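Local coordinates for protein elongation factor 1-gamma 1 (Saccharomyces cerevisiae, PDB 1NHY) that serves, here as its GST-like N-terminal domain, as a subunit of the eukaryotic elongation factor 1 complex, probably helping anchor it to other cellular components, at residues Asn113-Leu118 against Thr170-Ser175; Ile142-Leu147 against Pro186-Trp191. All coordinates share one frame; numbering follows the deposited sequence.

Contact 1 (Asn113-Leu118 against Thr170-Ser175); sequences NTIVPL and TRYFES
Ile115 reaches across to the last turn of helix 160-175 and meets Tyr172, Arg171 and Ser175 there. Its terminal methyl does most of the touching: CD1 lies 3.6 Å from Tyr172 CE1 and almost as near CD1 of that ring, coming in obliquely. CG1 stands anti to the carbonyl carbon (chi1 -78°), and from there it faces both the carbonyl of Arg171, 4.1 Å from CG1 to O, and the methylene of Ser175, again 4.1 Å from CG1 to CB. Thr114 joins from the same segment. Its OG1 sits 4.0 Å from Tyr172 CE1, and the two side chains cross at about a right angle.

The contact is small, 193 Å² in all, and mostly apolar. It belongs to the all-helical C-terminal domain of the glutathione S-transferase fold, where the short helix 115-118, which follows helix 90-107 and precedes helix 126-147 in the chain, is laid against the end of helix 160-175. The backbones come closest at Ile115 and Ser175, with 6.7 Å between their CA atoms.

Behind this first shell, polar bonds hold the partners in place. Tyr172 OH is hydrogen-bonded to Leu107 O, which ties the far end of the ring to the end of helix 90-107, while Phe177 meets the ring at a shallow angle between planes. Thr114 occupies the N-cap position of helix 115-118, yet its hydroxyl bonds back to Gln110 O and does no capping. Ser175 OG gives a weak bond of 3.4 Å to Arg171 O, within its own helix. The Arg171 side chain turns away from Ile115: NE is 3.5 Å from Glu174 OE1, a pairing of charges without an N-H aimed at the oxygen, and NH1 forms a salt bridge with a sulfate ion, probably from the crystallisation liquor.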
loop_
_atom_site.group_PDB
_atom_site.type_symbol
_atom_site.label_atom_id
_atom_site.label_comp_id
_atom_site.label_asym_id
_atom_site.label_seq_id
_atom_site.Cartn_x
_atom_site.Cartn_y
_atom_site.Cartn_z
ATOM N N ASN A 113 12.129 1.272 -11.359
ATOM C CA ASN A 113 12.568 1.356 -12.742
ATOM C C ASN A 113 12.127 2.664 -13.336
ATOM O O ASN A 113 12.331 2.915 -14.518
ATOM C CB ASN A 113 12.004 0.204 -13.563
ATOM C CG ASN A 113 12.760 -1.065 -13.328
ATOM O OD1 ASN A 113 12.498 -2.086 -13.956
ATOM N ND2 ASN A 113 13.721 -1.013 -12.412
ATOM N N THR A 114 11.518 3.503 -12.507
ATOM C CA THR A 114 11.050 4.791 -12.970
ATOM C C THR A 114 11.251 5.828 -11.881
ATOM O O THR A 114 12.179 6.617 -11.949
ATOM C CB THR A 114 9.568 4.732 -13.351
ATOM O OG1 THR A 114 8.792 4.445 -12.181
ATOM C CG2 THR A 114 9.325 3.644 -14.379
ATOM N N ILE A 115 10.400 5.825 -10.866
ATOM C CA ILE A 115 10.548 6.812 -9.810
ATOM C C ILE A 115 11.993 6.894 -9.333
ATOM O O ILE A 115 12.611 7.938 -9.446
ATOM C CB ILE A 115 9.607 6.523 -8.598
ATOM C CG1 ILE A 115 8.176 6.965 -8.932
ATOM C CG2 ILE A 115 10.120 7.244 -7.339
ATOM C CD1 ILE A 115 7.556 6.210 -10.085
ATOM N N VAL A 116 12.538 5.796 -8.822
ATOM C CA VAL A 116 13.915 5.804 -8.328
ATOM C C VAL A 116 14.898 6.431 -9.323
ATOM O O VAL A 116 15.639 7.343 -8.965
ATOM C CB VAL A 116 14.407 4.375 -7.982
ATOM C CG1 VAL A 116 15.723 4.454 -7.221
ATOM C CG2 VAL A 116 13.350 3.632 -7.170
ATOM N N PRO A 117 14.926 5.945 -10.583
ATOM C CA PRO A 117 15.836 6.494 -11.595
ATOM C C PRO A 117 15.612 7.997 -11.805
ATOM O O PRO A 117 16.517 8.808 -11.587
ATOM C CB PRO A 117 15.490 5.683 -12.841
ATOM C CG PRO A 117 15.072 4.372 -12.276
ATOM C CD PRO A 117 14.191 4.790 -11.132
ATOM N N LEU A 118 14.402 8.360 -12.228
ATOM C CA LEU A 118 14.063 9.759 -12.451
ATOM C C LEU A 118 14.419 10.604 -11.251
ATOM O O LEU A 118 15.165 11.570 -11.368
ATOM C CB LEU A 118 12.575 9.915 -12.725
ATOM C CG LEU A 118 12.127 9.277 -14.031
ATOM C CD1 LEU A 118 10.622 9.414 -14.167
ATOM C CD2 LEU A 118 12.840 9.943 -15.185
ATOM N N THR A 170 0.329 5.687 -4.713
ATOM C CA THR A 170 0.831 6.931 -4.143
ATOM C C THR A 170 2.053 7.538 -4.864
ATOM O O THR A 170 1.894 8.472 -5.653
ATOM C CB THR A 170 1.111 6.708 -2.668
ATOM O OG1 THR A 170 -0.106 6.267 -2.051
ATOM C CG2 THR A 170 1.572 7.978 -2.002
ATOM N N ARG A 171 3.253 7.015 -4.624
ATOM C CA ARG A 171 4.452 7.548 -5.282
ATOM C C ARG A 171 4.271 7.881 -6.774
ATOM O O ARG A 171 4.895 8.806 -7.288
ATOM C CB ARG A 171 5.616 6.575 -5.116
ATOM C CG ARG A 171 5.941 6.266 -3.659
ATOM C CD ARG A 171 6.468 7.489 -2.897
ATOM N NE ARG A 171 5.806 7.663 -1.603
ATOM C CZ ARG A 171 6.420 8.003 -0.468
ATOM N NH1 ARG A 171 7.733 8.208 -0.454
ATOM N NH2 ARG A 171 5.722 8.146 0.655
ATOM N N TYR A 172 3.439 7.128 -7.481
ATOM C CA TYR A 172 3.210 7.435 -8.890
ATOM C C TYR A 172 2.433 8.757 -9.021
ATOM O O TYR A 172 2.733 9.583 -9.881
ATOM C CB TYR A 172 2.430 6.313 -9.559
ATOM C CG TYR A 172 3.269 5.128 -9.942
ATOM C CD1 TYR A 172 4.158 5.195 -11.012
ATOM C CD2 TYR A 172 3.150 3.921 -9.258
ATOM C CE1 TYR A 172 4.910 4.080 -11.399
ATOM C CE2 TYR A 172 3.897 2.803 -9.634
ATOM C CZ TYR A 172 4.773 2.890 -10.704
ATOM O OH TYR A 172 5.486 1.778 -11.081
ATOM N N PHE A 173 1.436 8.957 -8.165
ATOM C CA PHE A 173 0.659 10.184 -8.207
ATOM C C PHE A 173 1.488 11.357 -7.764
ATOM O O PHE A 173 1.048 12.488 -7.844
ATOM C CB PHE A 173 -0.567 10.087 -7.310
ATOM C CG PHE A 173 -1.694 9.355 -7.934
ATOM C CD1 PHE A 173 -2.224 9.783 -9.143
ATOM C CD2 PHE A 173 -2.188 8.200 -7.349
ATOM C CE1 PHE A 173 -3.229 9.074 -9.766
ATOM C CE2 PHE A 173 -3.198 7.473 -7.963
ATOM C CZ PHE A 173 -3.720 7.910 -9.182
ATOM N N GLU A 174 2.693 11.098 -7.290
ATOM C CA GLU A 174 3.540 12.184 -6.837
ATOM C C GLU A 174 4.654 12.517 -7.805
ATOM O O GLU A 174 5.201 13.613 -7.759
ATOM C CB GLU A 174 4.145 11.840 -5.485
ATOM C CG GLU A 174 3.105 11.577 -4.445
ATOM C CD GLU A 174 3.685 11.505 -3.050
ATOM O OE1 GLU A 174 4.585 10.662 -2.815
ATOM O OE2 GLU A 174 3.237 12.297 -2.188
ATOM N N SER A 175 4.988 11.588 -8.691
ATOM C CA SER A 175 6.082 11.846 -9.603
ATOM C C SER A 175 5.762 11.575 -11.049
ATOM O O SER A 175 6.394 12.134 -11.929
ATOM C CB SER A 175 7.296 11.008 -9.201
ATOM O OG SER A 175 7.454 10.976 -7.793
#

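Contact 2 (Ile142-Leu147 against Pro186-Trp191); sequences IFENRL and PAIVRW
Leu147 packs as a knob into a hole formed by Ala187, Ile188, Arg190 and Trp191, joining the C-terminal end of helix 126-147 to the first turns of helix 186-197. The two segments cross at 74° with their axes 8.1 Å apart. Leu147 atoms meet different parts of the hole: CB is 3.4 Å from Ala187 CB, and CG is 3.6 Å from Trp191 CB. CD2 lies 3.7 Å from Ile188 CD1 and also over one face of the Trp191 indole, displaced toward the rim, while CD1 approaches Trp191 CD1 to 3.6 Å. Trp191 CG stands anti to the backbone N (chi1 166°), which puts it near Leu147 CG and CD1; NE1 is bonded to Asp162 OD1 of helix 160-175.

Ile188 points its CD1 into the other helix, where it meets Phe143 CB at 3.3 Å and approaches the ring obliquely. The ring itself continues into the core of this GST C-terminal domain, in edge-to-face contacts with Trp99 and Phe169. Glu144 bends at chi2 and crosses Ile188 obliquely, its carboxylate lying at the start of helix 186-197. There OE1 lies 3.4 Å from Pro186 CD; a bond from Ile188 N to OE2 is modelled, but a clash leaves that oxygen's position doubtful.

The Arg190 chain is extended as far as CD and bends at chi3 (65°). NH2 donates to Leu147 O, which lies at the guanidinium edge near its plane; the modelled 2.5 Å is too short to trust in detail. Weak hydrogen bonds run from NH2 to Tyr150 O and from NH1 to Thr151 O. The positive charge of Arg190 near the C-terminal end of helix 126-147 would interact favourably with that helix dipole; a similar role for Glu144 at the start of helix 186-197 is plausible but less certain.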
loop_
_atom_site.group_PDB
_atom_site.type_symbol
_atom_site.label_atom_id
_atom_site.label_comp_id
_atom_site.label_asym_id
_atom_site.label_seq_id
_atom_site.Cartn_x
_atom_site.Cartn_y
_atom_site.Cartn_z
ATOM N N ILE A 142 -4.942 -2.130 -16.738
ATOM C CA ILE A 142 -5.661 -3.229 -16.093
ATOM C C ILE A 142 -6.581 -2.654 -15.025
ATOM O O ILE A 142 -7.747 -3.062 -14.891
ATOM C CB ILE A 142 -4.708 -4.205 -15.381
ATOM C CG1 ILE A 142 -3.653 -4.716 -16.355
ATOM C CG2 ILE A 142 -5.499 -5.389 -14.838
ATOM C CD1 ILE A 142 -4.252 -5.561 -17.463
ATOM N N PHE A 143 -6.026 -1.716 -14.261
ATOM C CA PHE A 143 -6.745 -1.041 -13.198
ATOM C C PHE A 143 -7.893 -0.217 -13.732
ATOM O O PHE A 143 -9.052 -0.464 -13.390
ATOM C CB PHE A 143 -5.791 -0.145 -12.437
ATOM C CG PHE A 143 -5.027 -0.861 -11.399
ATOM C CD1 PHE A 143 -5.489 -0.907 -10.088
ATOM C CD2 PHE A 143 -3.866 -1.527 -11.729
ATOM C CE1 PHE A 143 -4.803 -1.618 -9.111
ATOM C CE2 PHE A 143 -3.167 -2.245 -10.756
ATOM C CZ PHE A 143 -3.638 -2.289 -9.439
ATOM N N GLU A 144 -7.560 0.770 -14.564
ATOM C CA GLU A 144 -8.572 1.646 -15.161
ATOM C C GLU A 144 -9.704 0.854 -15.754
ATOM O O GLU A 144 -10.865 1.181 -15.531
ATOM C CB GLU A 144 -7.993 2.509 -16.288
ATOM C CG GLU A 144 -7.636 3.941 -15.914
ATOM C CD GLU A 144 -8.841 4.872 -15.736
ATOM O OE1 GLU A 144 -9.496 5.251 -16.740
ATOM O OE2 GLU A 144 -9.120 5.240 -14.577
ATOM N N ASN A 145 -9.382 -0.178 -16.526
ATOM C CA ASN A 145 -10.444 -0.961 -17.133
ATOM C C ASN A 145 -11.398 -1.491 -16.096
ATOM O O ASN A 145 -12.598 -1.528 -16.328
ATOM C CB ASN A 145 -9.905 -2.143 -17.919
ATOM C CG ASN A 145 -9.071 -1.720 -19.096
ATOM O OD1 ASN A 145 -9.465 -0.830 -19.862
ATOM N ND2 ASN A 145 -7.904 -2.364 -19.263
ATOM N N ARG A 146 -10.877 -1.914 -14.949
ATOM C CA ARG A 146 -11.749 -2.453 -13.921
ATOM C C ARG A 146 -12.488 -1.357 -13.156
ATOM O O ARG A 146 -13.707 -1.455 -12.956
ATOM C CB ARG A 146 -10.937 -3.354 -12.980
ATOM C CG ARG A 146 -11.239 -3.212 -11.507
ATOM C CD ARG A 146 -12.639 -3.660 -11.146
ATOM N NE ARG A 146 -12.799 -5.102 -11.214
ATOM C CZ ARG A 146 -13.735 -5.781 -10.558
ATOM N NH1 ARG A 146 -14.602 -5.156 -9.779
ATOM N NH2 ARG A 146 -13.794 -7.098 -10.663
ATOM N N LEU A 147 -11.754 -0.313 -12.752
ATOM C CA LEU A 147 -12.323 0.803 -12.001
ATOM C C LEU A 147 -13.358 1.579 -12.790
ATOM O O LEU A 147 -14.068 2.426 -12.246
ATOM C CB LEU A 147 -11.232 1.769 -11.562
ATOM C CG LEU A 147 -10.529 1.520 -10.233
ATOM C CD1 LEU A 147 -11.387 0.663 -9.315
ATOM C CD2 LEU A 147 -9.220 0.856 -10.509
ATOM N N PRO A 186 -9.400 8.644 -15.308
ATOM C CA PRO A 186 -10.393 9.062 -14.313
ATOM C C PRO A 186 -10.647 8.031 -13.240
ATOM O O PRO A 186 -10.456 8.294 -12.054
ATOM C CB PRO A 186 -11.645 9.295 -15.146
ATOM C CG PRO A 186 -11.112 9.646 -16.470
ATOM C CD PRO A 186 -9.999 8.651 -16.649
ATOM N N ALA A 187 -11.102 6.861 -13.680
ATOM C CA ALA A 187 -11.416 5.764 -12.779
ATOM C C ALA A 187 -10.373 5.640 -11.670
ATOM O O ALA A 187 -10.717 5.671 -10.485
ATOM C CB ALA A 187 -11.518 4.458 -13.567
ATOM N N ILE A 188 -9.105 5.507 -12.059
ATOM C CA ILE A 188 -8.017 5.377 -11.098
ATOM C C ILE A 188 -8.090 6.508 -10.072
ATOM O O ILE A 188 -7.985 6.269 -8.863
ATOM C CB ILE A 188 -6.637 5.423 -11.801
ATOM C CG1 ILE A 188 -6.587 4.375 -12.914
ATOM C CG2 ILE A 188 -5.518 5.184 -10.787
ATOM C CD1 ILE A 188 -6.894 2.978 -12.445
ATOM N N VAL A 189 -8.280 7.734 -10.562
ATOM C CA VAL A 189 -8.371 8.902 -9.685
ATOM C C VAL A 189 -9.561 8.786 -8.743
ATOM O O VAL A 189 -9.406 8.853 -7.518
ATOM C CB VAL A 189 -8.512 10.192 -10.494
ATOM C CG1 VAL A 189 -8.513 11.369 -9.554
ATOM C CG2 VAL A 189 -7.377 10.300 -11.495
ATOM N N ARG A 190 -10.746 8.622 -9.323
ATOM C CA ARG A 190 -11.965 8.458 -8.547
ATOM C C ARG A 190 -11.671 7.511 -7.376
ATOM O O ARG A 190 -11.752 7.897 -6.200
ATOM C CB ARG A 190 -13.055 7.854 -9.430
ATOM C CG ARG A 190 -14.300 7.478 -8.670
ATOM C CD ARG A 190 -15.321 6.835 -9.575
ATOM N NE ARG A 190 -14.882 5.556 -10.121
ATOM C CZ ARG A 190 -14.521 4.508 -9.385
ATOM N NH1 ARG A 190 -14.528 4.571 -8.055
ATOM N NH2 ARG A 190 -14.182 3.372 -9.986
ATOM N N TRP A 191 -11.316 6.272 -7.743
ATOM C CA TRP A 191 -10.974 5.185 -6.836
ATOM C C TRP A 191 -9.936 5.601 -5.799
ATOM O O TRP A 191 -10.128 5.416 -4.593
ATOM C CB TRP A 191 -10.436 4.001 -7.666
ATOM C CG TRP A 191 -9.723 2.898 -6.876
ATOM C CD1 TRP A 191 -10.301 1.926 -6.095
ATOM C CD2 TRP A 191 -8.299 2.731 -6.730
ATOM N NE1 TRP A 191 -9.327 1.180 -5.469
ATOM C CE2 TRP A 191 -8.093 1.647 -5.837
ATOM C CE3 TRP A 191 -7.183 3.393 -7.263
ATOM C CZ2 TRP A 191 -6.812 1.215 -5.457
ATOM C CZ3 TRP A 191 -5.909 2.966 -6.887
ATOM C CH2 TRP A 191 -5.736 1.881 -5.990
#

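The centres of contacts 1 and 2 lie 19 Å apart, yet the two meet directly where Phe173 CZ packs 3.6 Å from Ile188 CG2. Their segments alternate along the chain, and helices of each contact also lend side chains to the surroundings of the other. Helix 126-147 supplies Leu147 to contact 2 and, earlier along its length, sets Ala132 against Thr114 and Val136 against Tyr172 of contact 1. Helix 160-175 ends in contact 1 and puts Ala165 and Phe169 against contact 2. The side chain of Arg171, its nearest atom about 3 Å from the sulfate, also touches Ile12 and Trp15 of helix 12-24, linking contact 1 to the thioredoxin-like N-terminal part.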